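Local coordinates for probable fumarate reductase Ifc3 (Shewanella frigidimarina, PDB 1QO8), which catalyses in vitro the essentially one-way reduction of fumarate to succinate, using FAD and four covalently bound c-type hemes, at residues V381-D386 with T449-A454; D417-K422 with N483-P488. All coordinates share one frame; numbering follows the deposited sequence.

Contact 1: V381-D386 with T449-A454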
# COMPACT_ATOMS: atom_id res chain seq x y z
N VAL A 381 -34.06 8.67 13.84
CA VAL A 381 -34.13 7.34 13.35
C VAL A 381 -33.33 7.22 12.02
O VAL A 381 -33.29 8.21 11.31
CB VAL A 381 -35.62 7.05 13.07
CG1 VAL A 381 -35.92 5.73 12.37
CG2 VAL A 381 -36.38 7.08 14.42
N MET A 382 -32.81 6.01 11.76
CA MET A 382 -32.11 5.74 10.51
C MET A 382 -32.78 4.56 9.81
O MET A 382 -32.95 3.52 10.43
CB MET A 382 -30.61 5.48 10.76
CG MET A 382 -29.81 5.43 9.42
SD MET A 382 -28.03 5.42 9.77
CE MET A 382 -27.85 3.99 10.82
N VAL A 383 -33.10 4.82 8.56
CA VAL A 383 -33.90 3.94 7.73
C VAL A 383 -33.21 3.73 6.36
O VAL A 383 -32.43 4.60 5.90
CB VAL A 383 -35.22 4.71 7.73
CG1 VAL A 383 -35.76 5.26 6.46
CG2 VAL A 383 -36.25 4.12 8.68
N ASN A 384 -33.43 2.57 5.76
CA ASN A 384 -32.75 2.31 4.47
C ASN A 384 -33.57 2.91 3.35
O ASN A 384 -34.57 3.60 3.65
CB ASN A 384 -32.47 0.83 4.32
CG ASN A 384 -33.73 0.00 4.16
OD1 ASN A 384 -34.88 0.47 3.98
ND2 ASN A 384 -33.40 -1.29 4.22
N LYS A 385 -33.18 2.71 2.09
CA LYS A 385 -33.95 3.28 0.96
C LYS A 385 -35.41 2.89 0.88
O LYS A 385 -36.25 3.57 0.25
CB LYS A 385 -33.22 2.79 -0.33
CG LYS A 385 -34.08 2.34 -1.48
CD LYS A 385 -33.34 1.75 -2.67
CE LYS A 385 -34.36 1.30 -3.72
NZ LYS A 385 -34.94 -0.04 -3.27
N ASP A 386 -35.83 1.75 1.38
CA ASP A 386 -37.19 1.31 1.51
C ASP A 386 -37.96 1.95 2.68
O ASP A 386 -39.21 1.98 2.64
CB ASP A 386 -37.28 -0.22 1.70
CG ASP A 386 -36.74 -0.94 0.46
OD1 ASP A 386 -36.85 -0.42 -0.66
OD2 ASP A 386 -36.15 -2.04 0.65
N THR A 449 -38.82 11.00 -0.84
CA THR A 449 -37.51 10.31 -0.78
C THR A 449 -37.46 9.01 -1.49
O THR A 449 -36.51 8.22 -1.33
CB THR A 449 -37.23 10.08 0.74
OG1 THR A 449 -38.34 9.31 1.23
CG2 THR A 449 -37.19 11.43 1.43
N GLY A 450 -38.51 8.60 -2.20
CA GLY A 450 -38.56 7.23 -2.73
C GLY A 450 -38.55 6.11 -1.71
O GLY A 450 -38.18 4.95 -2.05
N MET A 451 -39.01 6.26 -0.46
CA MET A 451 -39.20 5.07 0.38
C MET A 451 -40.53 4.40 0.04
O MET A 451 -41.43 5.07 -0.53
CB MET A 451 -39.14 5.49 1.86
CG MET A 451 -37.77 6.04 2.28
SD MET A 451 -37.80 6.56 3.99
CE MET A 451 -37.08 8.16 4.08
N LYS A 452 -40.71 3.15 0.42
CA LYS A 452 -42.04 2.50 0.33
C LYS A 452 -42.97 3.13 1.36
O LYS A 452 -42.63 3.13 2.55
CB LYS A 452 -41.91 1.01 0.60
CG LYS A 452 -40.97 0.28 -0.39
CD LYS A 452 -41.29 -1.20 -0.37
CE LYS A 452 -40.27 -2.10 -1.06
NZ LYS A 452 -40.27 -3.54 -0.65
N VAL A 453 -44.11 3.63 0.99
CA VAL A 453 -45.14 4.16 1.87
C VAL A 453 -45.49 3.21 3.00
O VAL A 453 -45.44 3.55 4.16
CB VAL A 453 -46.40 4.48 1.04
CG1 VAL A 453 -47.55 4.84 1.98
CG2 VAL A 453 -46.12 5.65 0.10
N ALA A 454 -45.75 1.94 2.70
CA ALA A 454 -46.10 0.96 3.74
C ALA A 454 -44.97 0.58 4.67
O ALA A 454 -45.05 0.37 5.90
CB ALA A 454 -46.74 -0.22 3.00
O HOH W 1 -35.20 5.97 -0.82
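V381 and V383 pair through their backbones with I415 and W413 of the antiparallel strand 412-417, and between them the M382 side chain touches A412 and F390. V383 makes the first contact across: its CG1 meets SD of M451 at 3.5 Å, the two side chains crossing at about a right angle, while M451 also packs on W413, I415 and L456. After N384 the chain turns at K385 and D386; N384 OD1 accepts mainly from N388 N and only weakly from D386 N, and its ND2 reaches Q407. From K385 the carbonyl O receives CA-H of M451 (CA to O 3.3 Å) and a water, which bridges it to T449 O. The facing segment is a tight helix-to-helix link, with a Schellman motif at G450 closing helix 442-448 and K452 at the N-cap position of helix 453-469. K452 N donates to D386 O (2.9 Å), a bent bond at 138°, approaching from above the carbonyl plane. The D386 carboxylate runs alongside K452, OD1 3.8 Å from its CE, and the same oxygen forms a salt bridge to K385 NZ (3.3 Å). An alanine here removes the carboxylate, and K385 and K452 would probably be held less firmly.

Contact 2: D417-K422 with N483-P488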
# COMPACT_ATOMS: atom_id res chain seq x y z
N ASP A 417 -38.94 14.26 13.36
CA ASP A 417 -40.17 15.05 13.07
C ASP A 417 -39.90 16.42 13.59
O ASP A 417 -38.74 16.68 14.00
CB ASP A 417 -41.36 14.33 13.75
CG ASP A 417 -41.39 14.51 15.26
OD1 ASP A 417 -40.40 14.90 15.95
OD2 ASP A 417 -42.49 14.25 15.83
N ASN A 418 -40.83 17.36 13.71
CA ASN A 418 -40.71 18.74 14.19
C ASN A 418 -40.26 18.87 15.59
O ASN A 418 -39.73 19.93 15.97
CB ASN A 418 -42.04 19.52 14.03
CG ASN A 418 -42.21 20.95 14.47
OD1 ASN A 418 -42.95 21.87 14.09
ND2 ASN A 418 -41.47 21.56 15.41
N GLN A 419 -40.37 17.81 16.47
CA GLN A 419 -39.84 17.97 17.82
C GLN A 419 -38.33 18.07 17.77
O GLN A 419 -37.59 18.78 18.47
CB GLN A 419 -40.29 16.83 18.82
CG GLN A 419 -41.73 16.36 18.61
CD GLN A 419 -42.03 15.06 19.37
OE1 GLN A 419 -41.94 14.95 20.60
NE2 GLN A 419 -42.26 13.96 18.67
N LEU A 420 -37.72 17.12 16.97
CA LEU A 420 -36.26 17.19 16.89
C LEU A 420 -35.91 18.51 16.18
O LEU A 420 -35.00 19.14 16.61
CB LEU A 420 -35.63 16.02 16.05
CG LEU A 420 -34.14 15.84 16.29
CD1 LEU A 420 -33.79 14.32 16.18
CD2 LEU A 420 -33.26 16.55 15.23
N TYR A 421 -36.59 18.84 15.11
CA TYR A 421 -36.23 20.03 14.31
C TYR A 421 -36.23 21.23 15.24
O TYR A 421 -35.27 22.00 15.27
CB TYR A 421 -37.23 20.31 13.19
CG TYR A 421 -36.88 21.45 12.23
CD1 TYR A 421 -36.08 21.21 11.12
CD2 TYR A 421 -37.42 22.73 12.41
CE1 TYR A 421 -35.82 22.23 10.23
CE2 TYR A 421 -37.16 23.78 11.56
CZ TYR A 421 -36.31 23.50 10.45
OH TYR A 421 -36.04 24.47 9.52
N LYS A 422 -37.33 21.31 16.04
CA LYS A 422 -37.46 22.50 16.91
C LYS A 422 -36.44 22.47 18.01
O LYS A 422 -36.14 23.55 18.45
CB LYS A 422 -38.82 22.69 17.60
CG LYS A 422 -39.83 23.37 16.75
CD LYS A 422 -41.12 23.75 17.44
CE LYS A 422 -41.73 22.59 18.23
NZ LYS A 422 -43.11 22.89 18.72
N ASN A 483 -40.45 10.39 19.44
CA ASN A 483 -41.15 9.65 18.44
C ASN A 483 -41.32 10.58 17.24
O ASN A 483 -40.84 11.71 17.27
CB ASN A 483 -42.57 9.52 19.09
CG ASN A 483 -42.99 11.00 19.20
OD1 ASN A 483 -42.28 11.82 19.81
ND2 ASN A 483 -44.03 11.57 18.74
N MET A 484 -42.10 10.17 16.29
CA MET A 484 -42.35 10.86 15.04
C MET A 484 -43.87 10.94 14.94
O MET A 484 -44.53 10.05 14.40
CB MET A 484 -41.69 10.07 13.89
CG MET A 484 -40.15 10.23 13.94
SD MET A 484 -39.30 9.39 12.56
CE MET A 484 -39.96 10.33 11.22
N THR A 485 -44.42 12.01 15.48
CA THR A 485 -45.85 12.28 15.48
C THR A 485 -46.11 13.74 15.19
O THR A 485 -47.30 14.03 14.95
CB THR A 485 -46.42 12.08 16.93
OG1 THR A 485 -45.57 12.82 17.81
CG2 THR A 485 -46.40 10.63 17.37
N GLN A 486 -45.10 14.64 15.18
CA GLN A 486 -45.46 16.05 14.94
C GLN A 486 -44.87 16.59 13.64
O GLN A 486 -43.66 16.53 13.29
CB GLN A 486 -44.94 16.85 16.12
CG GLN A 486 -45.59 16.47 17.47
CD GLN A 486 -45.12 17.46 18.52
OE1 GLN A 486 -44.73 18.56 18.12
NE2 GLN A 486 -45.13 17.11 19.80
N SER A 487 -45.76 17.05 12.79
CA SER A 487 -45.44 17.46 11.44
C SER A 487 -44.87 18.79 11.16
O SER A 487 -45.02 19.37 12.24
CB SER A 487 -46.70 17.15 10.63
OG SER A 487 -47.14 18.18 9.82
N PRO A 488 -43.72 18.95 10.50
CA PRO A 488 -43.44 18.32 9.24
C PRO A 488 -42.53 17.13 9.62
O PRO A 488 -41.93 17.14 10.70
CB PRO A 488 -42.75 19.23 8.26
CG PRO A 488 -42.73 20.57 8.89
CD PRO A 488 -43.26 20.34 10.27
O HOH W 2 -38.19 13.10 15.80
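Helix 418-423 begins here with a side-chain N-cap: D417 OD1 accepts from Q419 N at 3.0 Å, the amide coming from well above the carboxylate plane, and the same carboxylate reaches out to hold the loop that precedes strand 489-505. The setting is probably the capping domain inserted in the flavoprotein part of this family, well away from the hemes and FAD.

The tight part is built around D417 OD2. With CG in the crowded position between backbone N and carbonyl carbon (chi1 74°), the buried carboxylate faces the loop, and D417 OD2 takes three N-H groups: Q486 N at 2.7 Å, T485 N at 3.0 Å and Q419 NE2 at 2.9 Å. The two backbone donors come from above the carboxylate plane; Q419 NE2 comes in on the syn lone pair of OD2, almost straight at 175°. So many donors on one oxygen would be expected to favour the charged form and to fix the rotation of the group. Alongside, the first amide of the helix, N418 N, donates to Q486 O (3.0 Å), so the loop also satisfies part of the helix end. The CB of M484 points away from the helix start, and its side chain packs on V460 and Y489, while its N donates to N464 OD1.

Toward solvent the contact loosens. The exposed Q486 lays its amide over that of Q419, the planes only 9° apart, and also rests on the Q419 methylene, with Q486 CD 3.6 Å from Q419 CG. S487 points away, its OG bonded to D440 O. Beyond, N418 CB rests against S487 O, with P488 CD 4.0 Å from the same CB of N418.

Overall arrangement
Both contacts are partly buried and lie on the same side of the chain's centre, about 17 Å apart between centres. They share a framework: strand 412-417 pairs with strand 381-383 of contact 1 and leads into helix 418-423 of contact 2, while helix 453-469 starts in contact 1 and carries side chains that touch the loop of contact 2. They meet directly where V381 CG2 comes 4.2 Å from M484 SD. Chemically they differ. Contact 1 has an apolar inner end and an outer end resting on one backbone bond, a water and lysine-aspartate charges; contact 2 buries its charge and surrounds it with N-H donors, with stacked glutamine amides toward the solvent side.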